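Glideosome-associated protein 50 (Plasmodium falciparum 3D7, PDB 3TGH) is a component of the glideosome, the invasion motor complex, probably anchors it in the parasite's inner membrane complex, and has a metallophosphoesterase fold that binds two metal cations. Local coordinates at residues N236-C250 / N264-C277. Residues are numbered along the deposited sequence; the frame is centred on the assembly and turned at random.
Sequences NMEVIEDNDMAHITC and NSKSLFFSSDIGFC
Asn236 brings its amide obliquely to CE1 and CZ of the Phe270 ring, ND2 nearest at 3.3 Å from CE1, the two planes 30° apart. A chi1 of 60°, with CG wedged between the backbone N and the carbonyl carbon, brings the amide there. Next, Met237 pairs with Ser271 through two backbone hydrogen bonds. On the face it shares with Val239 and Phe269, its chain runs out straight to SD, 3.8 Å from Phe276 N, and the bend at the sulfur then turns CE toward Ser271 CB. Glu238 returns to the Phe270 side: its carboxylate meets the ring edge with planes 87° apart, and OE2 receives the Ser267 hydroxyl on its anti lone pair (OG to OE2 2.7 Å), while Ser204 also hydrogen-bonds to OE2. Val239 N hydrogen-bonds to Phe269 O, its O accepts from Leu268 N at 2.8 Å, and CG1 lies at the Phe269 ring edge; Tyr300 stacks on that ring. Ile240 places CD1 3.6 Å from Asn264 CB. Beyond Glu241, whose N hydrogen-bonds to Lys266 O, the extended Lys266 chain carries NZ to Asp242 OD1 (2.6 Å) in a salt bridge. The hairpin then turns back, and Cys250 SG touches Cys277 SG at 3.7 Å, without a disulfide, where strand 245-250 meets strand 275-282 of the other sheet. Leu268 and Phe269, both facing Val239, form a classic beta bulge in outermost strand 267-271 of one of the two mixed sheets of the calcineurin-like phosphoesterase fold.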
ATOM      1  N   ASN A 236     -12.994   4.126  -3.615  1.00 26.95           N
ATOM      2  CA  ASN A 236     -13.364   5.256  -2.782  1.00 26.77           C
ATOM      3  C   ASN A 236     -12.235   5.554  -1.812  1.00 28.18           C
ATOM      4  O   ASN A 236     -11.204   4.853  -1.801  1.00 26.02           O
ATOM      5  CB  ASN A 236     -14.681   4.974  -2.037  1.00 27.91           C
ATOM      6  CG  ASN A 236     -14.602   3.755  -1.135  1.00 28.07           C
ATOM      7  OD1 ASN A 236     -15.066   2.677  -1.497  1.00 31.29           O
ATOM      8  ND2 ASN A 236     -14.020   3.920   0.045  1.00 30.13           N
ATOM      9  N   MET A 237     -12.414   6.605  -1.024  1.00 27.07           N
ATOM     10  CA  MET A 237     -11.498   6.910   0.065  1.00 26.63           C
ATOM     11  C   MET A 237     -12.258   6.757   1.367  1.00 27.38           C
ATOM     12  O   MET A 237     -13.447   7.088   1.444  1.00 28.90           O
ATOM     13  CB  MET A 237     -10.936   8.329  -0.081  1.00 28.98           C
ATOM     14  CG  MET A 237     -10.022   8.484  -1.300  1.00 35.08           C
ATOM     15  SD  MET A 237      -9.261  10.127  -1.490  1.00 41.94           S
ATOM     16  CE  MET A 237     -10.684  11.181  -1.395  1.00 32.17           C
ATOM     17  N   GLU A 238     -11.585   6.242   2.386  1.00 25.44           N
ATOM     18  CA  GLU A 238     -12.203   6.066   3.695  1.00 27.23           C
ATOM     19  C   GLU A 238     -11.162   5.891   4.791  1.00 28.15           C
ATOM     20  O   GLU A 238     -10.053   5.392   4.540  1.00 25.33           O
ATOM     21  CB  GLU A 238     -13.139   4.847   3.688  1.00 28.98           C
ATOM     22  CG  GLU A 238     -13.762   4.524   5.060  1.00 29.66           C
ATOM     23  CD  GLU A 238     -15.007   3.660   4.980  1.00 35.10           C
ATOM     24  OE1 GLU A 238     -15.065   2.740   4.133  1.00 35.89           O
ATOM     25  OE2 GLU A 238     -15.931   3.896   5.782  1.00 35.00           O
ATOM     26  N   VAL A 239     -11.518   6.309   6.000  1.00 25.77           N
ATOM     27  CA  VAL A 239     -10.787   5.891   7.185  1.00 28.35           C
ATOM     28  C   VAL A 239     -11.764   5.350   8.237  1.00 30.12           C
ATOM     29  O   VAL A 239     -12.759   6.008   8.596  1.00 30.32           O
ATOM     30  CB  VAL A 239      -9.853   7.005   7.746  1.00 32.61           C
ATOM     31  CG1 VAL A 239     -10.597   8.307   7.944  1.00 33.76           C
ATOM     32  CG2 VAL A 239      -9.179   6.538   9.048  1.00 33.77           C
ATOM     33  N   ILE A 240     -11.500   4.116   8.661  1.00 27.26           N
ATOM     34  CA  ILE A 240     -12.207   3.452   9.749  1.00 29.70           C
ATOM     35  C   ILE A 240     -11.200   3.230  10.865  1.00 31.81           C
ATOM     36  O   ILE A 240     -10.142   2.641  10.633  1.00 31.16           O
ATOM     37  CB  ILE A 240     -12.793   2.111   9.275  1.00 29.34           C
ATOM     38  CG1 ILE A 240     -13.982   2.373   8.344  1.00 30.51           C
ATOM     39  CG2 ILE A 240     -13.207   1.231  10.469  1.00 31.45           C
ATOM     40  CD1 ILE A 240     -14.450   1.155   7.566  1.00 29.11           C
ATOM     41  N   GLU A 241     -11.497   3.723  12.063  1.00 35.42           N
ATOM     42  CA  GLU A 241     -10.558   3.599  13.176  1.00 38.78           C
ATOM     43  C   GLU A 241     -11.143   2.727  14.265  1.00 42.53           C
ATOM     44  O   GLU A 241     -12.276   2.943  14.700  1.00 40.66           O
ATOM     45  CB  GLU A 241     -10.161   4.965  13.745  1.00 42.21           C
ATOM     46  CG  GLU A 241      -8.895   4.885  14.611  1.00 44.94           C
ATOM     47  CD  GLU A 241      -8.498   6.209  15.246  1.00 51.91           C
ATOM     48  OE1 GLU A 241      -8.576   7.258  14.568  1.00 51.23           O
ATOM     49  OE2 GLU A 241      -8.087   6.190  16.429  1.00 56.75           O
ATOM     50  N   ASP A 242     -10.351   1.750  14.702  1.00 43.57           N
ATOM     51  CA  ASP A 242     -10.780   0.747  15.664  1.00 49.06           C
ATOM     52  C   ASP A 242      -9.567   0.235  16.444  1.00 50.47           C
ATOM     53  O   ASP A 242      -8.630  -0.296  15.848  1.00 48.10           O
ATOM     54  CB  ASP A 242     -11.464  -0.408  14.928  1.00 51.25           C
ATOM     55  CG  ASP A 242     -11.702  -1.620  15.815  1.00 57.63           C
ATOM     56  OD1 ASP A 242     -12.539  -1.535  16.738  1.00 62.87           O
ATOM     57  OD2 ASP A 242     -11.055  -2.665  15.576  1.00 62.27           O
ATOM     58  N   ASN A 243      -9.590   0.409  17.767  1.00 53.83           N
ATOM     59  CA  ASN A 243      -8.527  -0.087  18.656  1.00 56.12           C
ATOM     60  C   ASN A 243      -7.134   0.453  18.301  1.00 54.80           C
ATOM     61  O   ASN A 243      -6.166  -0.308  18.224  1.00 57.30           O
ATOM     62  CB  ASN A 243      -8.505  -1.626  18.675  1.00 58.02           C
ATOM     63  CG  ASN A 243      -9.848  -2.240  19.077  1.00 63.46           C
ATOM     64  OD1 ASN A 243     -10.188  -3.345  18.645  1.00 67.10           O
ATOM     65  ND2 ASN A 243     -10.607  -1.533  19.911  1.00 65.06           N
ATOM     66  N   ASP A 244      -7.050   1.764  18.079  1.00 53.24           N
ATOM     67  CA  ASP A 244      -5.789   2.454  17.746  1.00 52.45           C
ATOM     68  C   ASP A 244      -5.128   1.957  16.447  1.00 49.10           C
ATOM     69  O   ASP A 244      -3.923   2.128  16.255  1.00 49.76           O
ATOM     70  CB  ASP A 244      -4.792   2.384  18.917  1.00 54.81           C
ATOM     71  CG  ASP A 244      -5.346   2.987  20.201  1.00 58.88           C
ATOM     72  OD1 ASP A 244      -5.774   4.163  20.177  1.00 61.43           O
ATOM     73  OD2 ASP A 244      -5.342   2.288  21.237  1.00 63.29           O
ATOM     74  N   MET A 245      -5.919   1.349  15.566  1.00 44.77           N
ATOM     75  CA  MET A 245      -5.470   1.016  14.219  1.00 42.23           C
ATOM     76  C   MET A 245      -6.379   1.714  13.226  1.00 39.33           C
ATOM     77  O   MET A 245      -7.604   1.658  13.356  1.00 42.96           O
ATOM     78  CB  MET A 245      -5.513  -0.494  13.972  1.00 42.44           C
ATOM     79  CG  MET A 245      -4.860  -0.902  12.652  1.00 44.06           C
ATOM     80  SD  MET A 245      -4.957  -2.657  12.247  1.00 45.27           S
ATOM     81  CE  MET A 245      -4.562  -3.415  13.824  1.00 45.09           C
ATOM     82  N   ALA A 246      -5.777   2.375  12.245  1.00 34.55           N
ATOM     83  CA  ALA A 246      -6.525   3.017  11.183  1.00 32.97           C
ATOM     84  C   ALA A 246      -6.568   2.104   9.958  1.00 30.27           C
ATOM     85  O   ALA A 246      -5.539   1.632   9.485  1.00 32.77           O
ATOM     86  CB  ALA A 246      -5.910   4.356  10.821  1.00 30.74           C
ATOM     87  N   HIS A 247      -7.772   1.871   9.451  1.00 27.75           N
ATOM     88  CA  HIS A 247      -7.966   1.183   8.189  1.00 26.05           C
ATOM     89  C   HIS A 247      -8.236   2.254   7.151  1.00 26.03           C
ATOM     90  O   HIS A 247      -9.227   2.979   7.235  1.00 26.60           O
ATOM     91  CB  HIS A 247      -9.143   0.213   8.292  1.00 27.11           C
ATOM     92  CG  HIS A 247      -8.954  -0.850   9.326  1.00 28.08           C
ATOM     93  ND1 HIS A 247      -8.579  -2.137   9.009  1.00 28.63           N
ATOM     94  CD2 HIS A 247      -9.056  -0.807  10.677  1.00 29.70           C
ATOM     95  CE1 HIS A 247      -8.476  -2.848  10.119  1.00 31.89           C
ATOM     96  NE2 HIS A 247      -8.764  -2.064  11.145  1.00 30.30           N
ATOM     97  N   ILE A 248      -7.336   2.380   6.188  1.00 25.39           N
ATOM     98  CA  ILE A 248      -7.456   3.407   5.180  1.00 24.52           C
ATOM     99  C   ILE A 248      -7.714   2.755   3.837  1.00 26.05           C
ATOM    100  O   ILE A 248      -6.931   1.904   3.400  1.00 25.23           O
ATOM    101  CB  ILE A 248      -6.182   4.253   5.100  1.00 26.28           C
ATOM    102  CG1 ILE A 248      -5.973   5.029   6.407  1.00 30.85           C
ATOM    103  CG2 ILE A 248      -6.258   5.193   3.906  1.00 26.35           C
ATOM    104  CD1 ILE A 248      -4.671   5.800   6.459  1.00 33.55           C
ATOM    105  N   THR A 249      -8.814   3.148   3.191  1.00 24.73           N
ATOM    106  CA  THR A 249      -9.063   2.780   1.813  1.00 24.82           C
ATOM    107  C   THR A 249      -8.644   3.942   0.918  1.00 26.91           C
ATOM    108  O   THR A 249      -9.024   5.106   1.139  1.00 25.87           O
ATOM    109  CB  THR A 249     -10.535   2.453   1.530  1.00 27.96           C
ATOM    110  OG1 THR A 249     -11.002   1.487   2.473  1.00 29.54           O
ATOM    111  CG2 THR A 249     -10.680   1.892   0.117  1.00 27.87           C
ATOM    112  N   CYS A 250      -7.844   3.611  -0.084  1.00 26.94           N
ATOM    113  CA  CYS A 250      -7.347   4.574  -1.048  1.00 27.10           C
ATOM    114  C   CYS A 250      -7.403   3.891  -2.407  1.00 26.53           C
ATOM    115  O   CYS A 250      -6.375   3.541  -2.991  1.00 26.70           O
ATOM    116  CB  CYS A 250      -5.933   5.007  -0.656  1.00 31.15           C
ATOM    117  SG  CYS A 250      -5.280   6.362  -1.619  1.00 38.64           S
ATOM    118  N   ASN A 264     -19.926   2.050   7.827  1.00 46.31           N
ATOM    119  CA  ASN A 264     -19.370   1.327   8.971  1.00 44.52           C
ATOM    120  C   ASN A 264     -19.470   2.210  10.216  1.00 44.75           C
ATOM    121  O   ASN A 264     -19.238   3.416  10.145  1.00 42.03           O
ATOM    122  CB  ASN A 264     -17.909   0.935   8.694  1.00 41.21           C
ATOM    123  CG  ASN A 264     -17.331   0.012   9.757  1.00 41.03           C
ATOM    124  OD1 ASN A 264     -16.954   0.455  10.837  1.00 42.27           O
ATOM    125  ND2 ASN A 264     -17.249  -1.280   9.442  1.00 41.65           N
ATOM    126  N   SER A 265     -19.843   1.614  11.347  1.00 48.05           N
ATOM    127  CA  SER A 265     -20.093   2.373  12.584  1.00 49.82           C
ATOM    128  C   SER A 265     -18.858   3.125  13.095  1.00 47.52           C
ATOM    129  O   SER A 265     -18.988   4.122  13.809  1.00 46.16           O
ATOM    130  CB  SER A 265     -20.617   1.442  13.681  1.00 53.22           C
ATOM    131  OG  SER A 265     -19.664   0.435  13.979  1.00 53.74           O
ATOM    132  N   LYS A 266     -17.669   2.642  12.731  1.00 43.72           N
ATOM    133  CA  LYS A 266     -16.414   3.294  13.114  1.00 42.63           C
ATOM    134  C   LYS A 266     -15.756   4.064  11.961  1.00 39.58           C
ATOM    135  O   LYS A 266     -14.579   4.423  12.037  1.00 36.77           O
ATOM    136  CB  LYS A 266     -15.454   2.258  13.700  1.00 43.20           C
ATOM    137  CG  LYS A 266     -15.919   1.722  15.051  1.00 50.15           C
ATOM    138  CD  LYS A 266     -14.824   0.966  15.783  1.00 54.82           C
ATOM    139  CE  LYS A 266     -15.152   0.800  17.263  1.00 61.36           C
ATOM    140  NZ  LYS A 266     -14.002   0.219  18.018  1.00 63.17           N
ATOM    141  N   SER A 267     -16.517   4.333  10.904  1.00 38.48           N
ATOM    142  CA  SER A 267     -16.032   5.175   9.819  1.00 36.19           C
ATOM    143  C   SER A 267     -15.976   6.633  10.278  1.00 36.57           C
ATOM    144  O   SER A 267     -16.949   7.167  10.821  1.00 36.99           O
ATOM    145  CB  SER A 267     -16.926   5.040   8.586  1.00 37.95           C
ATOM    146  OG  SER A 267     -16.460   5.857   7.534  1.00 37.04           O
ATOM    147  N   LEU A 268     -14.826   7.267  10.066  1.00 32.13           N
ATOM    148  CA  LEU A 268     -14.630   8.667  10.421  1.00 34.29           C
ATOM    149  C   LEU A 268     -14.780   9.582   9.208  1.00 33.92           C
ATOM    150  O   LEU A 268     -15.073  10.767   9.344  1.00 35.54           O
ATOM    151  CB  LEU A 268     -13.242   8.862  11.037  1.00 34.57           C
ATOM    152  CG  LEU A 268     -12.979   8.129  12.356  1.00 36.57           C
ATOM    153  CD1 LEU A 268     -11.515   8.296  12.757  1.00 38.65           C
ATOM    154  CD2 LEU A 268     -13.911   8.633  13.449  1.00 41.75           C
ATOM    155  N   PHE A 269     -14.569   9.023   8.023  1.00 32.78           N
ATOM    156  CA  PHE A 269     -14.624   9.780   6.793  1.00 32.68           C
ATOM    157  C   PHE A 269     -14.803   8.826   5.630  1.00 30.96           C
ATOM    158  O   PHE A 269     -14.187   7.757   5.598  1.00 29.00           O
ATOM    159  CB  PHE A 269     -13.320  10.575   6.615  1.00 32.88           C
ATOM    160  CG  PHE A 269     -13.036  10.977   5.194  1.00 32.94           C
ATOM    161  CD1 PHE A 269     -13.715  12.029   4.607  1.00 35.19           C
ATOM    162  CD2 PHE A 269     -12.075  10.307   4.448  1.00 34.59           C
ATOM    163  CE1 PHE A 269     -13.447  12.408   3.298  1.00 35.39           C
ATOM    164  CE2 PHE A 269     -11.806  10.677   3.138  1.00 34.65           C
ATOM    165  CZ  PHE A 269     -12.496  11.728   2.562  1.00 34.23           C
ATOM    166  N   PHE A 270     -15.647   9.218   4.682  1.00 31.44           N
ATOM    167  CA  PHE A 270     -15.833   8.466   3.447  1.00 30.63           C
ATOM    168  C   PHE A 270     -16.056   9.436   2.297  1.00 31.58           C
ATOM    169  O   PHE A 270     -16.817  10.393   2.429  1.00 31.74           O
ATOM    170  CB  PHE A 270     -17.040   7.527   3.556  1.00 31.60           C
ATOM    171  CG  PHE A 270     -17.274   6.693   2.325  1.00 30.79           C
ATOM    172  CD1 PHE A 270     -16.876   5.367   2.285  1.00 31.32           C
ATOM    173  CD2 PHE A 270     -17.898   7.236   1.204  1.00 33.94           C
ATOM    174  CE1 PHE A 270     -17.086   4.588   1.156  1.00 30.34           C
ATOM    175  CE2 PHE A 270     -18.105   6.472   0.074  1.00 36.40           C
ATOM    176  CZ  PHE A 270     -17.695   5.140   0.046  1.00 35.69           C
ATOM    177  N   SER A 271     -15.413   9.169   1.161  1.00 29.98           N
ATOM    178  CA  SER A 271     -15.651   9.937  -0.058  1.00 31.22           C
ATOM    179  C   SER A 271     -15.500   9.056  -1.292  1.00 31.52           C
ATOM    180  O   SER A 271     -14.575   8.252  -1.378  1.00 29.34           O
ATOM    181  CB  SER A 271     -14.676  11.107  -0.155  1.00 30.95           C
ATOM    182  OG  SER A 271     -14.880  11.837  -1.349  1.00 31.84           O
ATOM    183  N   SER A 272     -16.406   9.224  -2.249  1.00 32.24           N
ATOM    184  CA  SER A 272     -16.318   8.528  -3.525  1.00 34.14           C
ATOM    185  C   SER A 272     -15.461   9.307  -4.531  1.00 34.07           C
ATOM    186  O   SER A 272     -15.278   8.852  -5.654  1.00 36.32           O
ATOM    187  CB  SER A 272     -17.721   8.284  -4.096  1.00 35.40           C
ATOM    188  OG  SER A 272     -18.386   9.504  -4.347  1.00 38.93           O
ATOM    189  N   ASP A 273     -14.929  10.465  -4.128  1.00 33.44           N
ATOM    190  CA  ASP A 273     -14.091  11.283  -5.008  1.00 32.33           C
ATOM    191  C   ASP A 273     -12.857  10.514  -5.499  1.00 30.95           C
ATOM    192  O   ASP A 273     -12.266   9.740  -4.751  1.00 30.80           O
ATOM    193  CB  ASP A 273     -13.602  12.550  -4.294  1.00 32.26           C
ATOM    194  CG  ASP A 273     -14.688  13.600  -4.119  1.00 37.92           C
ATOM    195  OD1 ASP A 273     -15.883  13.279  -4.299  1.00 40.31           O
ATOM    196  OD2 ASP A 273     -14.327  14.754  -3.797  1.00 38.63           O
ATOM    197  N   ILE A 274     -12.488  10.747  -6.756  1.00 31.48           N
ATOM    198  CA  ILE A 274     -11.210  10.290  -7.290  1.00 29.78           C
ATOM    199  C   ILE A 274     -10.129  11.101  -6.592  1.00 28.77           C
ATOM    200  O   ILE A 274     -10.247  12.322  -6.461  1.00 28.84           O
ATOM    201  CB  ILE A 274     -11.166  10.451  -8.828  1.00 32.88           C
ATOM    202  CG1 ILE A 274     -12.064   9.397  -9.466  1.00 32.68           C
ATOM    203  CG2 ILE A 274      -9.738  10.324  -9.373  1.00 31.07           C
ATOM    204  CD1 ILE A 274     -12.312   9.612 -10.939  1.00 36.51           C
ATOM    205  N   GLY A 275      -9.099  10.420  -6.102  1.00 27.62           N
ATOM    206  CA  GLY A 275      -8.078  11.087  -5.313  1.00 25.59           C
ATOM    207  C   GLY A 275      -6.955  10.188  -4.846  1.00 23.63           C
ATOM    208  O   GLY A 275      -6.689   9.143  -5.437  1.00 23.52           O
ATOM    209  N   PHE A 276      -6.296  10.608  -3.773  1.00 24.57           N
ATOM    210  CA  PHE A 276      -5.133   9.902  -3.250  1.00 24.12           C
ATOM    211  C   PHE A 276      -4.868  10.373  -1.827  1.00 26.23           C
ATOM    212  O   PHE A 276      -5.534  11.297  -1.342  1.00 26.09           O
ATOM    213  CB  PHE A 276      -3.912  10.150  -4.154  1.00 24.88           C
ATOM    214  CG  PHE A 276      -3.539  11.606  -4.300  1.00 24.89           C
ATOM    215  CD1 PHE A 276      -2.627  12.196  -3.432  1.00 25.61           C
ATOM    216  CD2 PHE A 276      -4.084  12.377  -5.313  1.00 27.28           C
ATOM    217  CE1 PHE A 276      -2.297  13.538  -3.554  1.00 26.30           C
ATOM    218  CE2 PHE A 276      -3.755  13.711  -5.456  1.00 28.35           C
ATOM    219  CZ  PHE A 276      -2.856  14.297  -4.580  1.00 26.55           C
ATOM    220  N   CYS A 277      -3.888   9.758  -1.165  1.00 26.28           N
ATOM    221  CA  CYS A 277      -3.496  10.162   0.185  1.00 26.35           C
ATOM    222  C   CYS A 277      -2.047  10.595   0.264  1.00 28.90           C
ATOM    223  O   CYS A 277      -1.201  10.088  -0.474  1.00 25.35           O
ATOM    224  CB  CYS A 277      -3.658   9.006   1.154  1.00 30.11           C
ATOM    225  SG  CYS A 277      -5.322   8.496   1.394  1.00 36.27           S
TER